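Long-range contacts in tartrate dehydrogenase/decarboxylase (Pseudomonas putida, PDB 3FLK), which oxidises tartrate with NAD+ to 2-hydroxy-3-oxosuccinate, converts meso-tartrate to D-glycerate and oxidatively decarboxylates D-malate to pyruvate, using Mg2+ or Mn2+ with K+: residues A[186-192]-A[218-224]; A[126-130]-A[231-236]; A[96-100]-A[134-138]. The protein carries 1 engineered substitution. All coordinates share one frame. Numbering follows the deposited sequence.

Contact 1 of 3, residues A[186-192]-A[218-224]; sequences HVTSATK and SWDKQHI. With OXL (oxalate ion), chain O; NAI (1,4-dihydronicotinamide adenine dinucleotide), chain N.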
loop_
_atom_site.group_PDB
_atom_site.type_symbol
_atom_site.label_atom_id
_atom_site.label_comp_id
_atom_site.label_asym_id
_atom_site.label_seq_id
_atom_site.Cartn_x
_atom_site.Cartn_y
_atom_site.Cartn_z
ATOM N N HIS A 186 -0.066 -16.412 15.273
ATOM C CA HIS A 186 -1.040 -15.488 14.701
ATOM C C HIS A 186 -0.708 -15.139 13.249
ATOM O O HIS A 186 0.422 -14.753 12.939
ATOM C CB HIS A 186 -1.138 -14.229 15.575
ATOM C CG HIS A 186 -1.959 -13.128 14.977
ATOM N ND1 HIS A 186 -3.238 -13.323 14.505
ATOM C CD2 HIS A 186 -1.688 -11.813 14.797
ATOM C CE1 HIS A 186 -3.717 -12.180 14.049
ATOM N NE2 HIS A 186 -2.795 -11.248 14.213
ATOM N N VAL A 187 -1.700 -15.292 12.371
ATOM C CA VAL A 187 -1.561 -14.967 10.948
ATOM C C VAL A 187 -2.536 -13.859 10.558
ATOM O O VAL A 187 -3.736 -13.960 10.823
ATOM C CB VAL A 187 -1.811 -16.204 10.034
ATOM C CG1 VAL A 187 -1.893 -15.801 8.560
ATOM C CG2 VAL A 187 -0.735 -17.244 10.218
ATOM N N THR A 188 -2.010 -12.806 9.933
ATOM C CA THR A 188 -2.844 -11.792 9.293
ATOM C C THR A 188 -2.762 -11.975 7.782
ATOM O O THR A 188 -1.671 -12.039 7.216
ATOM C CB THR A 188 -2.415 -10.354 9.678
ATOM O OG1 THR A 188 -2.496 -10.197 11.097
ATOM C CG2 THR A 188 -3.315 -9.312 9.013
ATOM N N SER A 189 -3.923 -12.086 7.144
ATOM C CA SER A 189 -4.001 -12.224 5.698
ATOM C C SER A 189 -4.347 -10.879 5.066
ATOM O O SER A 189 -5.359 -10.269 5.413
ATOM C CB SER A 189 -5.056 -13.271 5.324
ATOM O OG SER A 189 -5.040 -13.525 3.928
ATOM N N ALA A 190 -3.496 -10.415 4.152
ATOM C CA ALA A 190 -3.783 -9.202 3.389
ATOM C C ALA A 190 -4.786 -9.519 2.287
ATOM O O ALA A 190 -4.594 -10.460 1.514
ATOM C CB ALA A 190 -2.504 -8.614 2.797
ATOM N N THR A 191 -5.854 -8.732 2.220
ATOM C CA THR A 191 -6.893 -8.943 1.215
ATOM C C THR A 191 -7.434 -7.630 0.626
ATOM O O THR A 191 -7.052 -6.544 1.056
ATOM C CB THR A 191 -8.047 -9.842 1.773
ATOM O OG1 THR A 191 -8.916 -10.241 0.703
ATOM C CG2 THR A 191 -8.855 -9.124 2.841
ATOM N N LYS A 192 -8.293 -7.747 -0.384
ATOM C CA LYS A 192 -9.089 -6.624 -0.887
ATOM C C LYS A 192 -10.321 -7.189 -1.581
ATOM O O LYS A 192 -10.568 -6.939 -2.764
ATOM C CB LYS A 192 -8.280 -5.710 -1.822
ATOM C CG LYS A 192 -8.772 -4.254 -1.842
ATOM C CD LYS A 192 -9.001 -3.731 -0.422
ATOM C CE LYS A 192 -9.199 -2.229 -0.364
ATOM N NZ LYS A 192 -10.564 -1.796 -0.774
ATOM N N SER A 218 -4.290 -18.344 15.673
ATOM C CA SER A 218 -5.257 -17.262 15.566
ATOM C C SER A 218 -5.073 -16.584 14.205
ATOM O O SER A 218 -3.942 -16.355 13.773
ATOM C CB SER A 218 -5.019 -16.263 16.701
ATOM O OG SER A 218 -5.831 -15.111 16.574
ATOM N N TRP A 219 -6.170 -16.279 13.519
ATOM C CA TRP A 219 -6.064 -15.638 12.206
ATOM C C TRP A 219 -7.111 -14.556 11.955
ATOM O O TRP A 219 -8.253 -14.658 12.409
ATOM C CB TRP A 219 -6.054 -16.679 11.073
ATOM C CG TRP A 219 -7.415 -17.121 10.608
ATOM C CD1 TRP A 219 -8.224 -18.048 11.204
ATOM C CD2 TRP A 219 -8.121 -16.660 9.444
ATOM N NE1 TRP A 219 -9.392 -18.187 10.488
ATOM C CE2 TRP A 219 -9.354 -17.350 9.404
ATOM C CE3 TRP A 219 -7.832 -15.730 8.436
ATOM C CZ2 TRP A 219 -10.300 -17.139 8.395
ATOM C CZ3 TRP A 219 -8.775 -15.519 7.430
ATOM C CH2 TRP A 219 -9.995 -16.222 7.420
ATOM N N ASP A 220 -6.702 -13.517 11.233
ATOM C CA ASP A 220 -7.620 -12.469 10.798
ATOM C C ASP A 220 -7.291 -12.015 9.376
ATOM O O ASP A 220 -6.169 -12.205 8.894
ATOM C CB ASP A 220 -7.611 -11.284 11.777
ATOM C CG ASP A 220 -6.342 -10.444 11.690
ATOM O OD1 ASP A 220 -6.458 -9.203 11.606
ATOM O OD2 ASP A 220 -5.232 -11.011 11.707
ATOM N N LYS A 221 -8.280 -11.442 8.701
ATOM C CA LYS A 221 -8.055 -10.848 7.391
ATOM C C LYS A 221 -8.336 -9.352 7.442
ATOM O O LYS A 221 -9.228 -8.894 8.164
ATOM C CB LYS A 221 -8.876 -11.547 6.298
ATOM C CG LYS A 221 -10.380 -11.390 6.417
ATOM C CD LYS A 221 -11.101 -12.163 5.325
ATOM C CE LYS A 221 -12.566 -11.780 5.276
ATOM N NZ LYS A 221 -13.290 -12.520 4.211
ATOM N N GLN A 222 -7.542 -8.593 6.697
ATOM C CA GLN A 222 -7.669 -7.148 6.673
ATOM C C GLN A 222 -7.531 -6.662 5.244
ATOM O O GLN A 222 -6.634 -7.102 4.516
ATOM C CB GLN A 222 -6.608 -6.494 7.567
ATOM C CG GLN A 222 -6.762 -6.804 9.057
ATOM C CD GLN A 222 -5.754 -6.088 9.938
ATOM O OE1 GLN A 222 -5.364 -6.601 10.989
ATOM N NE2 GLN A 222 -5.331 -4.898 9.522
ATOM N N HIS A 223 -8.435 -5.773 4.838
ATOM C CA HIS A 223 -8.315 -5.116 3.547
ATOM C C HIS A 223 -7.000 -4.340 3.526
ATOM O O HIS A 223 -6.592 -3.777 4.543
ATOM C CB HIS A 223 -9.503 -4.189 3.280
ATOM C CG HIS A 223 -10.805 -4.908 3.087
ATOM N ND1 HIS A 223 -10.980 -5.896 2.141
ATOM C CD2 HIS A 223 -12.001 -4.764 3.704
ATOM C CE1 HIS A 223 -12.224 -6.339 2.193
ATOM N NE2 HIS A 223 -12.866 -5.666 3.131
ATOM N N ILE A 224 -6.344 -4.328 2.371
ATOM C CA ILE A 224 -4.996 -3.771 2.242
ATOM C C ILE A 224 -4.896 -2.306 2.683
ATOM O O ILE A 224 -3.899 -1.914 3.286
ATOM C CB ILE A 224 -4.389 -4.009 0.817
ATOM C CG1 ILE A 224 -2.905 -3.607 0.760
ATOM C CG2 ILE A 224 -5.203 -3.302 -0.275
ATOM C CD1 ILE A 224 -1.972 -4.496 1.584
HETATM C C1 OXL O . -12.512 2.729 -0.885
HETATM C C2 OXL O . -12.545 1.294 -0.579
HETATM O O1 OXL O . -11.866 3.488 -0.121
HETATM O O2 OXL O . -13.278 0.529 -1.250
HETATM O O3 OXL O . -13.118 3.162 -1.890
HETATM O O4 OXL O . -11.826 0.868 0.355
HETATM P PA NAI N . -13.400 0.416 7.985
HETATM O O1A NAI N . -13.020 1.733 7.425
HETATM O O2A NAI N . -14.870 0.284 8.080
HETATM O O5B NAI N . -12.760 0.236 9.449
HETATM C C5B NAI N . -11.380 0.035 9.649
HETATM C C4B NAI N . -10.987 0.381 11.083
HETATM O O4B NAI N . -11.060 1.779 11.299
HETATM C C3B NAI N . -11.907 -0.274 12.102
HETATM O O3B NAI N . -11.122 -0.745 13.172
HETATM C C2B NAI N . -12.826 0.844 12.551
HETATM O O2B NAI N . -13.229 0.716 13.896
HETATM C C1B NAI N . -12.004 2.100 12.307
HETATM N N9A NAI N . -12.869 3.203 11.861
HETATM C C8A NAI N . -13.452 3.348 10.628
HETATM N N7A NAI N . -14.164 4.496 10.622
HETATM C C5A NAI N . -14.042 5.087 11.825
HETATM C C6A NAI N . -14.562 6.267 12.344
HETATM N N6A NAI N . -15.294 7.075 11.580
HETATM N N1A NAI N . -14.255 6.626 13.642
HETATM C C2A NAI N . -13.444 5.818 14.419
HETATM N N3A NAI N . -12.935 4.644 13.895
HETATM C C4A NAI N . -13.227 4.287 12.618
HETATM O O3 NAI N . -12.735 -0.691 7.027
HETATM P PN NAI N . -12.861 -2.289 7.155
HETATM O O1N NAI N . -12.997 -2.668 8.580
HETATM O O2N NAI N . -11.749 -2.841 6.353
HETATM O O5D NAI N . -14.224 -2.606 6.363
HETATM C C5D NAI N . -15.461 -2.781 7.023
HETATM C C4D NAI N . -16.586 -2.821 5.992
HETATM O O4D NAI N . -16.702 -1.570 5.336
HETATM C C3D NAI N . -16.343 -3.858 4.907
HETATM O O3D NAI N . -17.566 -4.504 4.638
HETATM C C2D NAI N . -15.900 -3.044 3.705
HETATM O O2D NAI N . -16.246 -3.671 2.493
HETATM C C1D NAI N . -16.637 -1.730 3.928
HETATM N N1N NAI N . -16.007 -0.531 3.333
HETATM C C2N NAI N . -16.811 0.350 2.659
HETATM C C3N NAI N . -16.279 1.508 2.092
HETATM C C7N NAI N . -17.209 2.557 1.557
HETATM O O7N NAI N . -18.574 2.502 1.903
HETATM N N7N NAI N . -16.731 3.523 0.768
HETATM C C4N NAI N . -14.914 1.768 2.224
HETATM C C5N NAI N . -14.101 0.869 2.918
HETATM C C6N NAI N . -14.661 -0.280 3.474
HETATM O O HOH W 1 -4.070 -8.332 13.681
#
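A beta-alpha-beta unit, strand 186-191, helix 199-211, strand 218-223, forms one edge of the main mixed sheet, and this contact zips its two strands together in parallel. Their axes approach to 4.7 Å and their directions differ by 13°. The backbone ladder runs from V187 N to S218 O (2.8 Å) and D220 N to V187 O (3.0 Å), then S189 N to D220 O (2.8 Å), Q222 N to S189 O (3.0 Å) and T191 N to Q222 O (2.9 Å). It ends in a weak bond from I224 N to T191 O (2.7 Å), where H223 occupies the N-cap position of helix 224-233. On the sheet face of H186, T188 and D220, side chains add bonds: H186 ND1 reaches S218 O (3.2 Å), T188 OG1 gives its proton to D220 OD2 (2.9 Å), and a water joins H186 NE2 (3.2 Å) to D220 OD1 (3.3 Å). The opposite face carries V187 against W219 (CB to CB, 4.4 Å) and is covered by helix 199-211, whose W203 bonds to S189 and whose D204 forms a salt bridge with K221 and a hydrogen bond with T191.

At the C-terminal ends the chemistry changes. K192 NZ bonds to oxalate O4 (3.2 Å) and forms a salt bridge with D249 of the second subunit; H223 CD2 lies 3.3 Å from the NADH phosphate oxygen O2N, while H223 NE2 bonds to D86 of that subunit. Ligand groups gathered at the carboxyl ends of adjacent parallel strands are the hallmark of alpha/beta folds; here they complete a site shared between the subunits of this isocitrate/isopropylmalate dehydrogenase-type dimer.

Contact 2 of 3, residues A[126-130]-A[231-236]; sequences GDIDF and FVLQPE. With SO4 (sulfate ion), chain K.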
loop_
_atom_site.group_PDB
_atom_site.type_symbol
_atom_site.label_atom_id
_atom_site.label_comp_id
_atom_site.label_asym_id
_atom_site.label_seq_id
_atom_site.Cartn_x
_atom_site.Cartn_y
_atom_site.Cartn_z
ATOM N N GLY A 126 10.084 -3.873 20.509
ATOM C CA GLY A 126 9.117 -4.927 20.799
ATOM C C GLY A 126 7.798 -4.697 20.086
ATOM O O GLY A 126 7.098 -5.653 19.746
ATOM N N ASP A 127 7.465 -3.426 19.857
ATOM C CA ASP A 127 6.232 -3.044 19.160
ATOM C C ASP A 127 6.256 -3.375 17.668
ATOM O O ASP A 127 5.207 -3.575 17.060
ATOM C CB ASP A 127 5.938 -1.551 19.351
ATOM C CG ASP A 127 5.528 -1.202 20.778
ATOM O OD1 ASP A 127 5.465 -2.110 21.638
ATOM O OD2 ASP A 127 5.265 -0.007 21.039
ATOM N N ILE A 128 7.446 -3.410 17.076
ATOM C CA ILE A 128 7.579 -3.741 15.656
ATOM C C ILE A 128 8.480 -4.962 15.490
ATOM O O ILE A 128 9.704 -4.845 15.450
ATOM C CB ILE A 128 8.092 -2.538 14.809
ATOM C CG1 ILE A 128 7.247 -1.282 15.068
ATOM C CG2 ILE A 128 8.082 -2.887 13.319
ATOM C CD1 ILE A 128 7.841 0.013 14.516
ATOM N N ASP A 129 7.856 -6.136 15.420
ATOM C CA ASP A 129 8.575 -7.394 15.247
ATOM C C ASP A 129 7.665 -8.413 14.572
ATOM O O ASP A 129 6.948 -9.167 15.236
ATOM C CB ASP A 129 9.084 -7.924 16.595
ATOM C CG ASP A 129 10.263 -8.885 16.450
ATOM O OD1 ASP A 129 10.516 -9.397 15.335
ATOM O OD2 ASP A 129 10.947 -9.128 17.470
ATOM N N PHE A 130 7.684 -8.416 13.243
ATOM C CA PHE A 130 6.863 -9.348 12.477
ATOM C C PHE A 130 7.536 -9.810 11.187
ATOM O O PHE A 130 8.622 -9.338 10.836
ATOM C CB PHE A 130 5.449 -8.784 12.232
ATOM C CG PHE A 130 5.415 -7.496 11.450
ATOM C CD1 PHE A 130 5.373 -7.510 10.058
ATOM C CD2 PHE A 130 5.385 -6.269 12.108
ATOM C CE1 PHE A 130 5.327 -6.324 9.332
ATOM C CE2 PHE A 130 5.336 -5.072 11.393
ATOM C CZ PHE A 130 5.308 -5.102 10.000
ATOM N N PHE A 231 -0.311 -0.728 10.189
ATOM C CA PHE A 231 1.153 -0.800 10.271
ATOM C C PHE A 231 1.714 0.450 10.949
ATOM O O PHE A 231 2.692 0.385 11.698
ATOM C CB PHE A 231 1.769 -0.957 8.873
ATOM C CG PHE A 231 2.007 -2.389 8.455
ATOM C CD1 PHE A 231 1.118 -3.404 8.811
ATOM C CD2 PHE A 231 3.114 -2.718 7.677
ATOM C CE1 PHE A 231 1.339 -4.719 8.418
ATOM C CE2 PHE A 231 3.344 -4.034 7.274
ATOM C CZ PHE A 231 2.456 -5.037 7.647
ATOM N N VAL A 232 1.072 1.584 10.679
ATOM C CA VAL A 232 1.463 2.873 11.233
ATOM C C VAL A 232 0.893 3.093 12.637
ATOM O O VAL A 232 1.593 3.593 13.521
ATOM C CB VAL A 232 1.043 4.033 10.287
ATOM C CG1 VAL A 232 1.239 5.397 10.947
ATOM C CG2 VAL A 232 1.823 3.957 8.977
ATOM N N LEU A 233 -0.368 2.714 12.838
ATOM C CA LEU A 233 -1.079 3.037 14.083
ATOM C C LEU A 233 -0.977 1.974 15.176
ATOM O O LEU A 233 -0.928 2.311 16.361
ATOM C CB LEU A 233 -2.549 3.376 13.801
ATOM C CG LEU A 233 -2.823 4.677 13.036
ATOM C CD1 LEU A 233 -4.246 4.700 12.499
ATOM C CD2 LEU A 233 -2.554 5.899 13.905
ATOM N N GLN A 234 -0.958 0.700 14.792
ATOM C CA GLN A 234 -0.793 -0.384 15.771
ATOM C C GLN A 234 0.001 -1.589 15.241
ATOM O O GLN A 234 -0.554 -2.678 15.055
ATOM C CB GLN A 234 -2.141 -0.810 16.384
ATOM C CG GLN A 234 -3.276 -1.031 15.392
ATOM C CD GLN A 234 -4.503 -1.677 16.027
ATOM O OE1 GLN A 234 -5.337 -2.253 15.331
ATOM N NE2 GLN A 234 -4.617 -1.580 17.351
ATOM N N PRO A 235 1.316 -1.399 15.017
ATOM C CA PRO A 235 2.162 -2.461 14.463
ATOM C C PRO A 235 2.373 -3.638 15.424
ATOM O O PRO A 235 2.794 -4.713 14.991
ATOM C CB PRO A 235 3.492 -1.747 14.202
ATOM C CG PRO A 235 3.512 -0.622 15.178
ATOM C CD PRO A 235 2.087 -0.171 15.293
ATOM N N GLU A 236 2.071 -3.436 16.707
ATOM C CA GLU A 236 2.237 -4.479 17.730
ATOM C C GLU A 236 1.323 -5.694 17.523
ATOM O O GLU A 236 1.613 -6.786 18.014
ATOM C CB GLU A 236 2.046 -3.898 19.141
ATOM C CG GLU A 236 0.634 -3.382 19.448
ATOM C CD GLU A 236 0.441 -1.902 19.130
ATOM O OE1 GLU A 236 1.209 -1.337 18.317
ATOM O OE2 GLU A 236 -0.489 -1.298 19.707
HETATM S S SO4 K . -8.195 -3.714 18.221
HETATM O O1 SO4 K . -7.974 -2.564 19.093
HETATM O O2 SO4 K . -9.118 -3.345 17.152
HETATM O O3 SO4 K . -6.926 -4.142 17.637
HETATM O O4 SO4 K . -8.764 -4.812 18.998
HETATM O O HOH W 2 4.751 -6.429 15.693
#
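P235, F130 and D127 carry most of this junction, where the start of strand 129-135 in the main mixed sheet of the alpha/beta fold meets the turn that follows helix 224-233. Q234 is the first residue to leave the helix, and P235 and E236 then begin a short 3-10 segment that runs beside D127 and I128. The CA-to-CB bond of P235 points toward the 126-130 segment, and its CG lies 3.8 Å from CG1 of I128, an apolar contact extended by L120 and L112 from neighbouring loops.

The CA-to-CB bond of F130 also points toward the other segment. Its ring edge meets the face of F231 in an edge-to-face stack, with centroids 4.9 Å apart and planes at 60°; F130 CZ comes within 3.5 Å of F231 CE2. F231 in turn packs on L251 and L254 of helix 245-258, so F231 lies between that helix and F130 of the sheet.

D127 contributes mainly backbone. Its O lies 3.3 Å from P235 C and 3.2 Å from E236 N, but the angle at that amide is too poor for a hydrogen bond; E236 CA makes a CA-H...O contact to the same D127 O at 3.2 Å. The carboxylate of E236 forms a salt bridge with R123. A water supplies the polar bridge between the segments, accepting from D129 N at 3.1 Å and lying 2.7 Å from P235 O, to which it can donate.

Contact 3 of 3, residues A[96-100]-A[134-138]; sequences KFRRE and RENTE. With OXL (oxalate ion), chain G.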
loop_
_atom_site.group_PDB
_atom_site.type_symbol
_atom_site.label_atom_id
_atom_site.label_comp_id
_atom_site.label_asym_id
_atom_site.label_seq_id
_atom_site.Cartn_x
_atom_site.Cartn_y
_atom_site.Cartn_z
ATOM N N LYS A 96 12.731 -13.887 -13.478
ATOM C CA LYS A 96 13.080 -15.196 -14.037
ATOM C C LYS A 96 13.680 -16.131 -12.981
ATOM O O LYS A 96 13.348 -17.317 -12.949
ATOM C CB LYS A 96 14.021 -15.057 -15.239
ATOM C CG LYS A 96 13.322 -14.625 -16.521
ATOM C CD LYS A 96 14.260 -14.677 -17.724
ATOM C CE LYS A 96 13.516 -14.330 -19.005
ATOM N NZ LYS A 96 14.423 -14.246 -20.184
ATOM N N PHE A 97 14.557 -15.599 -12.127
ATOM C CA PHE A 97 15.090 -16.354 -10.989
ATOM C C PHE A 97 13.956 -16.862 -10.098
ATOM O O PHE A 97 13.889 -18.047 -9.781
ATOM C CB PHE A 97 16.030 -15.502 -10.119
ATOM C CG PHE A 97 17.316 -15.089 -10.791
ATOM C CD1 PHE A 97 17.880 -15.847 -11.810
ATOM C CD2 PHE A 97 17.988 -13.948 -10.361
ATOM C CE1 PHE A 97 19.078 -15.457 -12.408
ATOM C CE2 PHE A 97 19.186 -13.553 -10.949
ATOM C CZ PHE A 97 19.733 -14.310 -11.972
ATOM N N ARG A 98 13.073 -15.949 -9.698
ATOM C CA ARG A 98 11.987 -16.262 -8.771
ATOM C C ARG A 98 11.030 -17.318 -9.318
ATOM O O ARG A 98 10.616 -18.223 -8.594
ATOM C CB ARG A 98 11.213 -14.994 -8.400
ATOM C CG ARG A 98 11.971 -14.037 -7.491
ATOM C CD ARG A 98 11.183 -12.761 -7.269
ATOM N NE ARG A 98 11.794 -11.894 -6.263
ATOM C CZ ARG A 98 11.440 -10.629 -6.043
ATOM N NH1 ARG A 98 10.475 -10.067 -6.762
ATOM N NH2 ARG A 98 12.056 -9.919 -5.106
ATOM N N ARG A 99 10.701 -17.206 -10.602
ATOM C CA ARG A 99 9.674 -18.062 -11.202
ATOM C C ARG A 99 10.215 -19.388 -11.724
ATOM O O ARG A 99 9.627 -20.441 -11.469
ATOM C CB ARG A 99 8.885 -17.291 -12.266
ATOM C CG ARG A 99 8.134 -16.125 -11.644
ATOM C CD ARG A 99 7.285 -15.326 -12.611
ATOM N NE ARG A 99 6.536 -14.322 -11.858
ATOM C CZ ARG A 99 5.390 -13.766 -12.240
ATOM N NH1 ARG A 99 4.823 -14.093 -13.394
ATOM N NH2 ARG A 99 4.807 -12.875 -11.451
ATOM N N GLU A 100 11.345 -19.343 -12.424
ATOM C CA GLU A 100 11.927 -20.563 -12.985
ATOM C C GLU A 100 12.618 -21.459 -11.955
ATOM O O GLU A 100 12.732 -22.667 -12.165
ATOM C CB GLU A 100 12.840 -20.249 -14.172
ATOM C CG GLU A 100 12.049 -19.892 -15.425
ATOM C CD GLU A 100 12.919 -19.511 -16.605
ATOM O OE1 GLU A 100 13.886 -20.245 -16.904
ATOM O OE2 GLU A 100 12.615 -18.483 -17.246
ATOM N N ARG A 134 5.388 -13.386 1.535
ATOM C CA ARG A 134 4.884 -12.871 0.266
ATOM C C ARG A 134 4.898 -13.945 -0.820
ATOM O O ARG A 134 5.925 -14.588 -1.054
ATOM C CB ARG A 134 5.720 -11.653 -0.158
ATOM C CG ARG A 134 5.472 -11.139 -1.572
ATOM C CD ARG A 134 6.624 -10.256 -2.022
ATOM N NE ARG A 134 6.438 -9.743 -3.378
ATOM C CZ ARG A 134 7.380 -9.126 -4.085
ATOM N NH1 ARG A 134 8.591 -8.942 -3.572
ATOM N NH2 ARG A 134 7.112 -8.692 -5.310
ATOM N N GLU A 135 3.755 -14.132 -1.479
ATOM C CA GLU A 135 3.666 -15.031 -2.628
ATOM C C GLU A 135 4.538 -14.472 -3.750
ATOM O O GLU A 135 4.455 -13.288 -4.077
ATOM C CB GLU A 135 2.213 -15.195 -3.088
ATOM C CG GLU A 135 1.954 -16.473 -3.899
ATOM C CD GLU A 135 2.661 -16.476 -5.250
ATOM O OE1 GLU A 135 2.570 -15.461 -5.978
ATOM O OE2 GLU A 135 3.319 -17.489 -5.580
ATOM N N ASN A 136 5.356 -15.334 -4.345
ATOM C CA ASN A 136 6.475 -14.882 -5.165
ATOM C C ASN A 136 6.481 -15.357 -6.630
ATOM O O ASN A 136 7.443 -15.089 -7.358
ATOM C CB ASN A 136 7.778 -15.302 -4.471
ATOM C CG ASN A 136 8.915 -14.321 -4.686
ATOM O OD1 ASN A 136 8.708 -13.110 -4.782
ATOM N ND2 ASN A 136 10.133 -14.846 -4.733
ATOM N N THR A 137 5.424 -16.051 -7.065
ATOM C CA THR A 137 5.416 -16.660 -8.414
ATOM C C THR A 137 4.198 -16.353 -9.301
ATOM O O THR A 137 4.204 -16.681 -10.492
ATOM C CB THR A 137 5.586 -18.206 -8.369
ATOM O OG1 THR A 137 4.521 -18.787 -7.607
ATOM C CG2 THR A 137 6.937 -18.605 -7.775
ATOM N N GLU A 138 3.157 -15.751 -8.730
ATOM C CA GLU A 138 1.928 -15.475 -9.481
ATOM C C GLU A 138 1.272 -14.172 -9.018
ATOM O O GLU A 138 1.951 -13.278 -8.506
ATOM C CB GLU A 138 0.954 -16.676 -9.413
ATOM C CG GLU A 138 0.569 -17.131 -7.995
ATOM C CD GLU A 138 -0.412 -18.305 -7.973
ATOM O OE1 GLU A 138 -1.425 -18.217 -7.246
ATOM O OE2 GLU A 138 -0.173 -19.317 -8.669
HETATM C C1 OXL G . 9.991 -5.141 -5.841
HETATM C C2 OXL G . 10.262 -6.163 -4.826
HETATM O O1 OXL G . 9.804 -3.957 -5.470
HETATM O O2 OXL G . 10.431 -7.352 -5.175
HETATM O O3 OXL G . 9.939 -5.472 -7.047
HETATM O O4 OXL G . 10.310 -5.814 -3.623
HETATM O O HOH W 3 7.182 -13.275 -9.245
#
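R98 lays its side chain along N136: R98 CG is 3.4 Å from N136 ND2, and N136 OD1 lies over one face of the R98 guanidinium. R98 NE and N136 ND2 both bond to N269. That extended side chain of R98 carries its charge to an oxalate ion, where NH1 and NH2 of R98 donate to oxalate O2 at 3.1 and 3.0 Å. R134, from the end of its strand, donates NH1 to the same oxalate O2 at 2.9 Å, while its NE bonds to the N245 carbonyl. The two cations therefore stand close, R98 NH1 to R134 NH1 being 3.9 Å, and the anion between them offsets the repulsion. R108 completes the arginine cluster on the oxalate, K192 of the second subunit adds another donor, and R98 also forms a salt bridge with E281. With magnesium about 5 Å from the R134 side chain and NADH about 4 Å from that of R98, the oxalate probably marks where the substrate carboxylates bind.

Toward the surface, R99 spreads its guanidinium face over T137 O and E138 N, with R99 NE 3.6 Å from T137 O, and R99 NH2 bonds to the Y141 carbonyl. A water links R99 NE (2.9 Å) to N136 O (2.6 Å). Within the turn, E135 OE1 accepts from E138 N (2.8 Å), and E135 OE2 from T137 OG1 (2.7 Å).

The contact thus sets the last turn of helix 94-100 beside the C-terminal end of strand 129-135, with N106 of strand 105-111 bonding to N136 and helix 165-181 packed against E135 and E138.

All three contacts reach the same mixed sheet. Contact 1 is a buried strand pair at its edge, held by a regular backbone ladder; contact 2, also buried, relies on apolar and aromatic packing plus one water; contact 3, partly buried, depends on charged side chains meeting a ligand. Strand 129-135 serves contacts 2 and 3 at its two ends, their centres about 27 Å apart, while strand 218-223 of contact 1 leads directly into helix 224-233 of contact 2. Contacts 1 and 3 both supply active-site groups but to complementary halves: K192 from one subunit and R98 and R134 from the other hold the same oxalate.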